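Local coordinates for cysteine desulfurase (Fervidobacterium islandicum, PDB 6A6E), which catalyses the pyridoxal-phosphate-dependent removal of sulfur from cysteine, probably as the SufS component that supplies persulfide sulfur for iron-sulfur cluster assembly, at residues L34-N39 with G367-S372; E96-S101 with R282-T287; E333-I338 with S347-G352; A40-K45 with S233-L238. One frame throughout, in Å; residues are numbered along the deposited sequence.

How the interactions relate
Interactions 1 and 3 reach the same mixed sheet, pairing strands 32-36 with 368-373 and 332-334 with 345-350; their centres are about 17 Å apart. Interaction 4 adjoins interaction 1, with centres about 13 Å apart, because residues 40-45 follow soon after strand 32-36 and run to the cofactor lysine. Interaction 2 lies about 33 Å from interaction 1 between centres, at an outer strand of the seven-stranded sheet. Along the chain, interactions 2, 3 and 4 are all nested in the loop closed by interaction 1, while 2 and 4 interleave. Interactions 1, 2 and 4 also border the dimer interface, whereas interaction 3 lies within one subunit.

Interaction 1: residues L34-N39 with G367-S372; sequences LVYLDN and GVATRS
Val35 and Val368 stand side by side on one face of a parallel strand pair, pointing the same way. The CG2 methyl of Val368 fits against the branched carbon CB of Val35 at 3.8 Å, while its other methyl, CG1, approaches CD1 of Leu37 at 4.2 Å. Val368 is thus a forked bump set between two neighbours, and Val412 and Leu413 of helix 407-423 pack against it. Tyr36 and Ala369 occupy the reverse face. Here the bump is a single methyl: CB of Ala369 meets CD1 of Tyr36 obliquely at 3.9 Å, small enough to sit beside the broad ring and still pack on His69 of the second subunit. In Tyr36, CG anti to the backbone N (chi1 -172°) carries the ring alongside that methyl, and the hydroxyl bonds to the carbonyl of Ser42. The backbones are laced by Val35 N to Gly367 O (2.9 Å), Ala369 N to Val35 O (3.0 Å) and Leu37 N to Ala369 O (3.0 Å). Gly367, with positive phi, suits the turn out of helix 355-366. Past the ladder, Arg371 bends at chi3 (-74°) and presents its side to Asp38. Both NE and NH2 (3.0 Å) of Arg371 reach the syn side of Asp38 OD2, the two flat groups lying only 15° from coplanar. His69 of the second subunit also hydrogen-bonds to this oxygen, so the salt bridge is tied into the dimer interface. Parallel pairing of an N-terminal strand with one from the C-terminal part of the chain fits the small domain of fold-type I pyridoxal-phosphate enzymes, which draws on both ends of the sequence.

Interaction 2: residues E96-S101 with R282-T287; sequences EIIFTS and RFEAGT. With PLP (pyridoxal-5'-phosphate), chain Q.
Phe99 and Glu284 join an outer strand of the large seven-stranded sheet to a loop that reaches the cofactor of the second subunit. The link is a side-chain-to-backbone hydrogen bond: Glu284, extended beyond CG (chi2 179°), brings OE2 to within 2.9 Å of Phe99 N. The bond is nearly straight, at 166° at the hydrogen, and meets the carboxylate on its anti side, 29° out of plane. OE2 also forms a salt bridge with Arg83, and OE1 accepts from Tyr79, so a charge buried here is well provided with partners. An alanine in place of Glu284 would probably leave Arg83 without its buried counter-charge and Phe99 N without this acceptor. Beside the carboxylate, Ile98 supplies a branched apolar surface: its CD1 touches CD2 of Phe283 at 3.8 Å, while CG2 lies 3.6 Å from Phe283 O. A water donates to both Phe99 O (2.9 Å) and Phe283 O (2.7 Å), bridging two carbonyls that could not bond to each other. Farther along the loop, the backbone N and OG1 of Thr287 both donate to phosphate oxygen O3P of the pyridoxal phosphate held by the second subunit. Around the contact, Ile98 lies against Leu246 of strand 244-248 and, with Phe283, against Leu253 of helix 250-253, while Phe99 packs on Tyr79 and Arg83 of helix 70-90.

Interaction 3: residues E333-I338 with S347-G352; sequences EVYGPI and SFNVKG
Tyr335 turns CG anti to its carbonyl carbon (chi1 -45°), and Asn349 does likewise (chi1 -87°), so that phenol and amide converge from the two segments. Asn349 ND2 donates to Tyr335 OH at 2.9 Å, the hydroxyl lying close to the amide plane although ring and amide planes are 77° apart. The same hydroxyl donates to OE1 of Glu333 over 2.7 Å, on the anti lone pair; tyrosine suits the place because its one hydroxyl can accept one hydrogen bond and donate another at the same time. Asn349 ND2 also reaches Ser395 O, and the Glu333 carboxylate bonds to Ser388 and Lys389 N. These strands, 332-334 and 345-350, form a beta hairpin at one side of the six-stranded mixed sheet. Glu333 and Asn349 are a hydrogen-bonded antiparallel pair, with Glu333 N to Asn349 O at 2.9 Å and Asn349 N to Glu333 O at 3.0 Å. Val334 and Phe348 make the adjoining non-hydrogen-bonded pair on the other face, where Val334 CG2 approaches Phe348 CB at 4.2 Å and both side chains pack on helix 308-327. Tyr335 N closes onto Ser347 O with an almost straight hydrogen bond. Beyond it, a water donates to Tyr335 O and accepts from Ser347 N.

Interaction 4: residues A40-K45 with S233-L238; sequences AASTLK and SGHKIL. With PLP (pyridoxal-5'-phosphate), chain E.
His235 meets Ser42 with its ring, and from CB outward nearly every atom of this imidazole is engaged. CB and CG each lie 3.5 Å from Ser42 OG; ND1 shares a hydrogen bond of 2.7 Å with that hydroxyl, which also bonds to Tyr61 of the second subunit. Ala41 O lies in the ring plane at the edge, 3.4 Å from CE1. At the far side NE2 donates to phosphate oxygen O3P of pyridoxal phosphate (2.8 Å), to which Ser233 OG donates as well. CG occupies the crowded position between backbone N and carbonyl carbon (chi1 66°), which directs the ring along this line from serine to phosphate. Behind it, the His235 carbonyl is gripped from opposite faces by Thr43 N (3.2 Å) and OG1 (2.8 Å), and OG1 in turn accepts from Leu238 N (2.8 Å). A valine in place of Thr43 would probably leave Leu238 N without this acceptor and hold the His235 carbonyl by one bond fewer. Lys236 extends past Ala40 O, 3.3 Å from its CE, to a covalent bond between NZ and cofactor C4A. This is the internal aldimine, the resting form from which a cysteine substrate is expected to displace the lysine; the loop 40-45 fixes the backbone and imidazole beside that linkage.

Interaction 1: residues L34-N39 with G367-S372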
loop_
_atom_site.group_PDB
_atom_site.type_symbol
_atom_site.label_atom_id
_atom_site.label_comp_id
_atom_site.label_asym_id
_atom_site.label_seq_id
_atom_site.Cartn_x
_atom_site.Cartn_y
_atom_site.Cartn_z
ATOM N N LEU A 34 5.733 28.112 -9.924
ATOM C CA LEU A 34 5.431 27.321 -8.736
ATOM C C LEU A 34 6.586 27.422 -7.794
ATOM O O LEU A 34 7.723 27.117 -8.121
ATOM C CB LEU A 34 5.141 25.842 -9.110
ATOM C CG LEU A 34 5.084 24.892 -7.889
ATOM C CD1 LEU A 34 3.896 25.267 -6.977
ATOM C CD2 LEU A 34 5.012 23.445 -8.347
ATOM N N VAL A 35 6.301 27.879 -6.594
ATOM C CA VAL A 35 7.259 27.862 -5.527
ATOM C C VAL A 35 6.757 26.817 -4.490
ATOM O O VAL A 35 5.935 27.128 -3.630
ATOM C CB VAL A 35 7.434 29.270 -4.902
ATOM C CG1 VAL A 35 8.296 29.180 -3.668
ATOM C CG2 VAL A 35 8.124 30.203 -5.917
ATOM N N TYR A 36 7.314 25.609 -4.529
ATOM C CA TYR A 36 6.730 24.473 -3.763
ATOM C C TYR A 36 7.373 24.363 -2.410
ATOM O O TYR A 36 8.516 23.912 -2.291
ATOM C CB TYR A 36 6.834 23.158 -4.531
ATOM C CG TYR A 36 6.087 22.022 -3.871
ATOM C CD1 TYR A 36 4.730 21.864 -4.049
ATOM C CD2 TYR A 36 6.722 21.154 -3.013
ATOM C CE1 TYR A 36 4.020 20.862 -3.403
ATOM C CE2 TYR A 36 6.031 20.079 -2.429
ATOM C CZ TYR A 36 4.691 19.957 -2.603
ATOM O OH TYR A 36 3.996 18.926 -2.026
ATOM N N LEU A 37 6.636 24.817 -1.399
ATOM C CA LEU A 37 7.098 24.785 -0.002
ATOM C C LEU A 37 6.170 23.957 0.931
ATOM O O LEU A 37 6.014 24.290 2.144
ATOM C CB LEU A 37 7.293 26.207 0.561
ATOM C CG LEU A 37 8.315 27.081 -0.197
ATOM C CD1 LEU A 37 8.295 28.474 0.365
ATOM C CD2 LEU A 37 9.726 26.535 -0.079
ATOM N N ASP A 38 5.613 22.865 0.387
ATOM C CA ASP A 38 4.785 21.929 1.182
ATOM C C ASP A 38 5.421 20.524 1.177
ATOM O O ASP A 38 4.743 19.496 1.184
ATOM C CB ASP A 38 3.402 21.848 0.594
ATOM C CG ASP A 38 2.393 21.226 1.563
ATOM O OD1 ASP A 38 2.658 21.262 2.810
ATOM O OD2 ASP A 38 1.343 20.767 1.044
ATOM N N ASN A 39 6.740 20.524 1.228
ATOM C CA ASN A 39 7.565 19.302 1.166
ATOM C C ASN A 39 7.366 18.340 2.330
ATOM O O ASN A 39 7.570 17.144 2.171
ATOM C CB ASN A 39 9.042 19.691 1.040
ATOM C CG ASN A 39 9.300 20.341 -0.279
ATOM O OD1 ASN A 39 9.194 19.658 -1.296
ATOM N ND2 ASN A 39 9.517 21.674 -0.298
ATOM N N GLY A 367 2.036 32.064 -6.201
ATOM C CA GLY A 367 2.373 30.701 -6.674
ATOM C C GLY A 367 3.087 29.800 -5.641
ATOM O O GLY A 367 3.654 28.758 -5.992
ATOM N N VAL A 368 3.036 30.221 -4.392
ATOM C CA VAL A 368 3.733 29.621 -3.282
ATOM C C VAL A 368 2.749 28.623 -2.617
ATOM O O VAL A 368 1.681 29.038 -2.131
ATOM C CB VAL A 368 4.143 30.703 -2.270
ATOM C CG1 VAL A 368 4.726 30.114 -0.989
ATOM C CG2 VAL A 368 5.182 31.634 -2.893
ATOM N N ALA A 369 3.177 27.349 -2.566
ATOM C CA ALA A 369 2.455 26.251 -1.906
ATOM C C ALA A 369 2.909 26.093 -0.489
ATOM O O ALA A 369 4.051 25.807 -0.269
ATOM C CB ALA A 369 2.671 24.943 -2.692
ATOM N N THR A 370 2.013 26.322 0.466
ATOM C CA THR A 370 2.238 26.105 1.883
ATOM C C THR A 370 1.019 25.421 2.445
ATOM O O THR A 370 0.036 25.191 1.729
ATOM C CB THR A 370 2.384 27.431 2.680
ATOM O OG1 THR A 370 1.172 28.181 2.598
ATOM C CG2 THR A 370 3.544 28.254 2.121
ATOM N N ARG A 371 1.067 25.058 3.722
ATOM C CA ARG A 371 -0.043 24.387 4.338
ATOM C C ARG A 371 -0.448 25.066 5.631
ATOM O O ARG A 371 0.387 25.434 6.441
ATOM C CB ARG A 371 0.360 22.934 4.621
ATOM C CG ARG A 371 -0.734 21.998 5.128
ATOM C CD ARG A 371 -0.269 20.526 5.007
ATOM N NE ARG A 371 -0.296 20.106 3.627
ATOM C CZ ARG A 371 -1.257 19.451 3.029
ATOM N NH1 ARG A 371 -2.275 18.944 3.711
ATOM N NH2 ARG A 371 -1.133 19.244 1.756
ATOM N N SER A 372 -1.741 25.136 5.854
ATOM C CA SER A 372 -2.282 25.700 7.047
ATOM C C SER A 372 -3.108 24.631 7.717
ATOM O O SER A 372 -3.654 23.779 7.017
ATOM C CB SER A 372 -3.183 26.930 6.690
ATOM O OG SER A 372 -4.189 26.556 5.745
#

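Interaction 2: residues E96-S101 with R282-T287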
loop_
_atom_site.group_PDB
_atom_site.type_symbol
_atom_site.label_atom_id
_atom_site.label_comp_id
_atom_site.label_asym_id
_atom_site.label_seq_id
_atom_site.Cartn_x
_atom_site.Cartn_y
_atom_site.Cartn_z
ATOM N N GLU A 96 16.322 -7.223 7.559
ATOM C CA GLU A 96 15.757 -6.290 8.522
ATOM C C GLU A 96 14.857 -5.197 7.897
ATOM O O GLU A 96 14.304 -4.330 8.625
ATOM C CB GLU A 96 16.930 -5.624 9.320
ATOM C CG GLU A 96 17.785 -6.661 10.039
ATOM C CD GLU A 96 18.954 -6.058 10.830
ATOM O OE1 GLU A 96 19.688 -5.199 10.287
ATOM O OE2 GLU A 96 19.080 -6.436 12.008
ATOM N N ILE A 97 14.757 -5.214 6.575
ATOM C CA ILE A 97 13.930 -4.277 5.839
ATOM C C ILE A 97 12.624 -4.964 5.388
ATOM O O ILE A 97 12.643 -5.966 4.626
ATOM C CB ILE A 97 14.691 -3.801 4.647
ATOM C CG1 ILE A 97 15.980 -3.063 5.091
ATOM C CG2 ILE A 97 13.890 -2.836 3.784
ATOM C CD1 ILE A 97 15.784 -1.876 6.046
ATOM N N ILE A 98 11.507 -4.420 5.871
ATOM C CA ILE A 98 10.189 -4.836 5.487
ATOM C C ILE A 98 9.493 -3.733 4.732
ATOM O O ILE A 98 9.477 -2.609 5.199
ATOM C CB ILE A 98 9.413 -5.170 6.737
ATOM C CG1 ILE A 98 10.227 -6.280 7.469
ATOM C CG2 ILE A 98 8.023 -5.638 6.389
ATOM C CD1 ILE A 98 9.891 -6.279 8.914
ATOM N N PHE A 99 8.988 -4.046 3.539
ATOM C CA PHE A 99 8.194 -3.077 2.761
ATOM C C PHE A 99 6.749 -3.064 3.288
ATOM O O PHE A 99 6.159 -4.116 3.627
ATOM C CB PHE A 99 8.248 -3.326 1.247
ATOM C CG PHE A 99 9.556 -2.995 0.624
ATOM C CD1 PHE A 99 10.026 -1.697 0.620
ATOM C CD2 PHE A 99 10.310 -3.978 -0.011
ATOM C CE1 PHE A 99 11.195 -1.368 -0.009
ATOM C CE2 PHE A 99 11.518 -3.680 -0.590
ATOM C CZ PHE A 99 11.964 -2.363 -0.594
ATOM N N THR A 100 6.259 -1.843 3.522
ATOM C CA THR A 100 4.892 -1.574 3.913
ATOM C C THR A 100 4.213 -0.557 2.977
ATOM O O THR A 100 4.787 -0.142 1.933
ATOM C CB THR A 100 4.904 -0.976 5.330
ATOM O OG1 THR A 100 5.501 0.322 5.280
ATOM C CG2 THR A 100 5.743 -1.896 6.327
ATOM N N SER A 101 3.009 -0.122 3.344
ATOM C CA SER A 101 2.272 0.926 2.594
ATOM C C SER A 101 2.686 2.334 3.014
ATOM O O SER A 101 2.337 3.307 2.321
ATOM C CB SER A 101 0.788 0.735 2.738
ATOM O OG SER A 101 0.378 1.031 4.067
ATOM N N ARG A 282 8.309 -13.175 6.179
ATOM C CA ARG A 282 7.362 -13.288 7.284
ATOM C C ARG A 282 6.419 -12.109 7.504
ATOM O O ARG A 282 5.272 -12.299 8.003
ATOM C CB ARG A 282 8.145 -13.540 8.576
ATOM C CG ARG A 282 7.313 -13.649 9.818
ATOM C CD ARG A 282 8.208 -13.943 11.044
ATOM N NE ARG A 282 8.845 -15.199 10.779
ATOM C CZ ARG A 282 9.830 -15.735 11.486
ATOM N NH1 ARG A 282 10.342 -15.123 12.568
ATOM N NH2 ARG A 282 10.303 -16.901 11.068
ATOM N N PHE A 283 6.897 -10.896 7.209
ATOM C CA PHE A 283 6.155 -9.689 7.495
ATOM C C PHE A 283 5.621 -8.976 6.253
ATOM O O PHE A 283 5.160 -7.839 6.364
ATOM C CB PHE A 283 6.991 -8.730 8.343
ATOM C CG PHE A 283 7.413 -9.334 9.650
ATOM C CD1 PHE A 283 6.479 -9.590 10.600
ATOM C CD2 PHE A 283 8.706 -9.748 9.863
ATOM C CE1 PHE A 283 6.808 -10.174 11.786
ATOM C CE2 PHE A 283 9.069 -10.346 11.066
ATOM C CZ PHE A 283 8.107 -10.567 12.036
ATOM N N GLU A 284 5.651 -9.678 5.122
ATOM C CA GLU A 284 5.025 -9.254 3.848
ATOM C C GLU A 284 3.900 -10.181 3.378
ATOM O O GLU A 284 4.153 -11.196 2.813
ATOM C CB GLU A 284 6.104 -9.090 2.760
ATOM C CG GLU A 284 7.040 -7.909 3.110
ATOM C CD GLU A 284 8.202 -7.621 2.143
ATOM O OE1 GLU A 284 8.277 -8.215 1.025
ATOM O OE2 GLU A 284 8.998 -6.706 2.480
ATOM N N ALA A 285 2.667 -9.814 3.697
ATOM C CA ALA A 285 1.492 -10.585 3.393
ATOM C C ALA A 285 0.881 -10.176 2.071
ATOM O O ALA A 285 0.544 -9.017 1.879
ATOM C CB ALA A 285 0.481 -10.473 4.534
ATOM N N GLY A 286 0.774 -11.133 1.161
ATOM C CA GLY A 286 0.207 -10.916 -0.168
ATOM C C GLY A 286 1.110 -10.070 -1.083
ATOM O O GLY A 286 2.259 -9.790 -0.810
ATOM N N THR A 287 0.580 -9.673 -2.191
ATOM C CA THR A 287 1.377 -8.913 -3.167
ATOM C C THR A 287 1.671 -7.502 -2.616
ATOM O O THR A 287 0.752 -6.712 -2.286
ATOM C CB THR A 287 0.624 -8.832 -4.518
ATOM O OG1 THR A 287 0.219 -10.141 -4.936
ATOM C CG2 THR A 287 1.529 -8.212 -5.571
HETATM N N1 PLP Q . -7.631 -14.168 -3.315
HETATM C C2 PLP Q . -7.611 -14.718 -4.527
HETATM C C2A PLP Q . -8.691 -15.628 -4.977
HETATM C C3 PLP Q . -6.544 -14.313 -5.484
HETATM O O3 PLP Q . -6.537 -14.768 -6.762
HETATM C C4 PLP Q . -5.538 -13.356 -4.999
HETATM C C4A PLP Q . -4.496 -12.901 -5.892
HETATM C C5 PLP Q . -5.615 -12.907 -3.574
HETATM C C6 PLP Q . -6.686 -13.360 -2.812
HETATM C C5A PLP Q . -4.552 -11.991 -2.984
HETATM O O4P PLP Q . -4.318 -10.770 -3.647
HETATM P P PLP Q . -3.074 -9.753 -3.311
HETATM O O1P PLP Q . -3.440 -9.269 -1.948
HETATM O O2P PLP Q . -3.233 -8.731 -4.403
HETATM O O3P PLP Q . -1.881 -10.683 -3.404
HETATM O O HOH W 1 4.246 -5.510 5.272
#

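Interaction 3: residues E333-I338 with S347-G352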
loop_
_atom_site.group_PDB
_atom_site.type_symbol
_atom_site.label_atom_id
_atom_site.label_comp_id
_atom_site.label_asym_id
_atom_site.label_seq_id
_atom_site.Cartn_x
_atom_site.Cartn_y
_atom_site.Cartn_z
ATOM N N GLU A 333 4.682 35.177 14.382
ATOM C CA GLU A 333 5.058 34.352 15.547
ATOM C C GLU A 333 5.558 32.948 15.006
ATOM O O GLU A 333 4.834 32.298 14.258
ATOM C CB GLU A 333 3.863 34.170 16.453
ATOM C CG GLU A 333 4.140 33.385 17.713
ATOM C CD GLU A 333 2.957 33.386 18.671
ATOM O OE1 GLU A 333 1.969 32.606 18.478
ATOM O OE2 GLU A 333 3.038 34.155 19.692
ATOM N N VAL A 334 6.791 32.544 15.361
ATOM C CA VAL A 334 7.455 31.313 14.898
ATOM C C VAL A 334 7.446 30.239 16.004
ATOM O O VAL A 334 7.679 30.546 17.137
ATOM C CB VAL A 334 8.876 31.605 14.410
ATOM C CG1 VAL A 334 9.647 30.314 14.135
ATOM C CG2 VAL A 334 8.790 32.406 13.136
ATOM N N TYR A 335 7.141 28.987 15.674
ATOM C CA TYR A 335 7.153 27.912 16.683
ATOM C C TYR A 335 8.361 27.025 16.527
ATOM O O TYR A 335 8.968 26.948 15.461
ATOM C CB TYR A 335 5.813 27.127 16.702
ATOM C CG TYR A 335 4.636 28.096 16.662
ATOM C CD1 TYR A 335 4.219 28.763 17.791
ATOM C CD2 TYR A 335 4.046 28.426 15.460
ATOM C CE1 TYR A 335 3.209 29.720 17.754
ATOM C CE2 TYR A 335 3.014 29.349 15.394
ATOM C CZ TYR A 335 2.633 30.038 16.530
ATOM O OH TYR A 335 1.618 30.953 16.418
ATOM N N GLY A 336 8.725 26.351 17.600
ATOM C CA GLY A 336 9.857 25.436 17.579
ATOM C C GLY A 336 11.136 26.076 18.135
ATOM O O GLY A 336 11.124 27.216 18.527
ATOM N N PRO A 337 12.234 25.316 18.183
ATOM C CA PRO A 337 13.519 25.775 18.706
ATOM C C PRO A 337 14.186 26.758 17.768
ATOM O O PRO A 337 14.059 26.665 16.548
ATOM C CB PRO A 337 14.354 24.465 18.766
ATOM C CG PRO A 337 13.771 23.653 17.608
ATOM C CD PRO A 337 12.300 23.902 17.753
ATOM N N ILE A 338 14.886 27.726 18.336
ATOM C CA ILE A 338 15.629 28.691 17.523
ATOM C C ILE A 338 17.065 28.318 17.795
ATOM O O ILE A 338 17.723 28.914 18.628
ATOM C CB ILE A 338 15.358 30.175 17.906
ATOM C CG1 ILE A 338 13.868 30.462 18.049
ATOM C CG2 ILE A 338 15.985 31.093 16.855
ATOM C CD1 ILE A 338 13.132 30.425 16.705
ATOM N N SER A 347 6.954 26.463 11.094
ATOM C CA SER A 347 5.558 26.670 11.362
ATOM C C SER A 347 5.447 28.049 12.032
ATOM O O SER A 347 6.278 28.380 12.909
ATOM C CB SER A 347 5.001 25.578 12.275
ATOM O OG SER A 347 4.932 24.322 11.516
ATOM N N PHE A 348 4.416 28.801 11.657
ATOM C CA PHE A 348 4.301 30.250 12.025
ATOM C C PHE A 348 2.864 30.748 11.811
ATOM O O PHE A 348 2.060 30.060 11.191
ATOM C CB PHE A 348 5.277 31.150 11.191
ATOM C CG PHE A 348 4.932 31.227 9.713
ATOM C CD1 PHE A 348 5.357 30.243 8.858
ATOM C CD2 PHE A 348 4.142 32.240 9.198
ATOM C CE1 PHE A 348 5.030 30.290 7.511
ATOM C CE2 PHE A 348 3.781 32.287 7.872
ATOM C CZ PHE A 348 4.244 31.302 7.005
ATOM N N ASN A 349 2.557 31.914 12.404
ATOM C CA ASN A 349 1.325 32.663 12.192
ATOM C C ASN A 349 1.631 34.152 11.887
ATOM O O ASN A 349 2.586 34.719 12.397
ATOM C CB ASN A 349 0.456 32.545 13.425
ATOM C CG ASN A 349 -0.434 31.309 13.382
ATOM O OD1 ASN A 349 -1.074 31.083 12.382
ATOM N ND2 ASN A 349 -0.409 30.496 14.423
ATOM N N VAL A 350 0.842 34.755 10.999
ATOM C CA VAL A 350 0.943 36.157 10.693
ATOM C C VAL A 350 -0.038 36.830 11.651
ATOM O O VAL A 350 -1.205 36.440 11.711
ATOM C CB VAL A 350 0.567 36.419 9.243
ATOM C CG1 VAL A 350 0.512 37.924 8.963
ATOM C CG2 VAL A 350 1.570 35.738 8.341
ATOM N N LYS A 351 0.455 37.779 12.460
ATOM C CA LYS A 351 -0.406 38.543 13.408
ATOM C C LYS A 351 -1.598 39.125 12.732
ATOM O O LYS A 351 -1.473 39.871 11.727
ATOM C CB LYS A 351 0.356 39.670 14.094
ATOM C CG LYS A 351 1.183 39.141 15.258
ATOM C CD LYS A 351 2.360 40.049 15.652
ATOM C CE LYS A 351 3.579 39.249 16.102
ATOM N NZ LYS A 351 4.367 39.984 17.122
ATOM N N GLY A 352 -2.747 38.733 13.248
ATOM C CA GLY A 352 -4.002 39.292 12.834
ATOM C C GLY A 352 -4.561 38.638 11.611
ATOM O O GLY A 352 -5.604 39.079 11.162
HETATM O O HOH W 2 8.501 25.353 13.108
#

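Interaction 4: residues A40-K45 with S233-L238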
loop_
_atom_site.group_PDB
_atom_site.type_symbol
_atom_site.label_atom_id
_atom_site.label_comp_id
_atom_site.label_asym_id
_atom_site.label_seq_id
_atom_site.Cartn_x
_atom_site.Cartn_y
_atom_site.Cartn_z
ATOM N N ALA A 40 6.978 18.895 3.476
ATOM C CA ALA A 40 6.708 18.158 4.662
ATOM C C ALA A 40 5.422 17.316 4.585
ATOM O O ALA A 40 5.266 16.368 5.306
ATOM C CB ALA A 40 6.620 19.133 5.773
ATOM N N ALA A 41 4.523 17.665 3.668
ATOM C CA ALA A 41 3.354 16.891 3.376
ATOM C C ALA A 41 3.647 15.804 2.323
ATOM O O ALA A 41 3.142 14.680 2.456
ATOM C CB ALA A 41 2.230 17.808 2.878
ATOM N N SER A 42 4.293 16.167 1.223
ATOM C CA SER A 42 4.808 15.225 0.255
ATOM C C SER A 42 5.762 15.926 -0.691
ATOM O O SER A 42 5.830 17.165 -0.706
ATOM C CB SER A 42 3.700 14.523 -0.535
ATOM O OG SER A 42 4.184 13.279 -1.077
ATOM N N THR A 43 6.558 15.157 -1.426
ATOM C CA THR A 43 7.543 15.770 -2.338
ATOM C C THR A 43 7.240 15.553 -3.793
ATOM O O THR A 43 6.485 14.632 -4.198
ATOM C CB THR A 43 8.956 15.268 -2.033
ATOM O OG1 THR A 43 8.948 13.836 -2.057
ATOM C CG2 THR A 43 9.447 15.742 -0.650
ATOM N N LEU A 44 7.887 16.361 -4.607
ATOM C CA LEU A 44 7.691 16.333 -6.062
ATOM C C LEU A 44 8.539 15.197 -6.628
ATOM O O LEU A 44 9.499 14.743 -5.979
ATOM C CB LEU A 44 8.140 17.664 -6.669
ATOM C CG LEU A 44 7.473 18.950 -6.225
ATOM C CD1 LEU A 44 8.128 20.099 -6.971
ATOM C CD2 LEU A 44 5.961 18.979 -6.400
ATOM N N LYS A 45 8.177 14.727 -7.818
ATOM C CA LYS A 45 8.788 13.536 -8.414
ATOM C C LYS A 45 9.763 13.848 -9.534
ATOM O O LYS A 45 9.585 14.763 -10.343
ATOM C CB LYS A 45 7.714 12.578 -8.947
ATOM C CG LYS A 45 6.559 12.283 -7.981
ATOM C CD LYS A 45 7.022 11.950 -6.560
ATOM C CE LYS A 45 5.863 11.698 -5.615
ATOM N NZ LYS A 45 6.386 11.777 -4.221
ATOM N N SER A 233 8.261 6.873 5.017
ATOM C CA SER A 233 7.393 6.803 3.858
ATOM C C SER A 233 8.156 7.233 2.619
ATOM O O SER A 233 8.867 8.283 2.607
ATOM C CB SER A 233 6.187 7.739 4.015
ATOM O OG SER A 233 5.347 7.418 5.125
ATOM N N GLY A 234 7.940 6.465 1.539
ATOM C CA GLY A 234 8.559 6.739 0.257
ATOM C C GLY A 234 8.239 8.098 -0.344
ATOM O O GLY A 234 9.135 8.728 -0.969
ATOM N N HIS A 235 6.985 8.545 -0.168
ATOM C CA HIS A 235 6.469 9.729 -0.918
ATOM C C HIS A 235 7.095 11.042 -0.434
ATOM O O HIS A 235 7.035 12.032 -1.179
ATOM C CB HIS A 235 4.931 9.873 -0.945
ATOM C CG HIS A 235 4.321 10.141 0.404
ATOM N ND1 HIS A 235 3.981 11.412 0.828
ATOM C CD2 HIS A 235 3.961 9.289 1.403
ATOM C CE1 HIS A 235 3.491 11.333 2.060
ATOM N NE2 HIS A 235 3.485 10.051 2.430
ATOM N N LYS A 236 7.665 11.010 0.783
ATOM C CA LYS A 236 8.396 12.114 1.351
ATOM C C LYS A 236 9.882 12.216 1.006
ATOM O O LYS A 236 10.507 13.231 1.347
ATOM C CB LYS A 236 8.205 12.224 2.871
ATOM C CG LYS A 236 6.765 12.613 3.239
ATOM C CD LYS A 236 6.613 12.834 4.741
ATOM C CE LYS A 236 5.160 13.027 5.097
ATOM N NZ LYS A 236 5.025 13.056 6.589
ATOM N N ILE A 237 10.400 11.243 0.248
ATOM C CA ILE A 237 11.761 11.256 -0.210
ATOM C C ILE A 237 11.846 11.154 -1.725
ATOM O O ILE A 237 12.612 10.322 -2.252
ATOM C CB ILE A 237 12.559 10.169 0.562
ATOM C CG1 ILE A 237 14.070 10.290 0.302
ATOM C CG2 ILE A 237 12.069 8.766 0.302
ATOM C CD1 ILE A 237 14.950 9.386 1.168
ATOM N N LEU A 238 11.005 11.905 -2.436
ATOM C CA LEU A 238 10.902 11.853 -3.901
ATOM C C LEU A 238 10.306 10.579 -4.462
ATOM O O LEU A 238 10.181 10.424 -5.675
ATOM C CB LEU A 238 12.268 12.084 -4.594
ATOM C CG LEU A 238 13.116 13.241 -4.107
ATOM C CD1 LEU A 238 14.454 13.187 -4.810
ATOM C CD2 LEU A 238 12.436 14.555 -4.443
HETATM N N1 PLP E . 5.048 11.178 11.093
HETATM C C2 PLP E . 5.616 12.279 10.675
HETATM C C2A PLP E . 6.510 13.059 11.578
HETATM C C3 PLP E . 5.299 12.722 9.317
HETATM O O3 PLP E . 5.840 13.851 8.894
HETATM C C4 PLP E . 4.442 11.912 8.453
HETATM C C4A PLP E . 4.160 12.236 7.068
HETATM C C5 PLP E . 3.833 10.715 9.042
HETATM C C6 PLP E . 4.190 10.445 10.329
HETATM C C5A PLP E . 2.843 9.834 8.274
HETATM O O4P PLP E . 3.181 9.379 6.972
HETATM P P PLP E . 2.177 8.672 5.911
HETATM O O1P PLP E . 1.739 7.375 6.465
HETATM O O2P PLP E . 1.132 9.733 5.723
HETATM O O3P PLP E . 3.115 8.498 4.755
#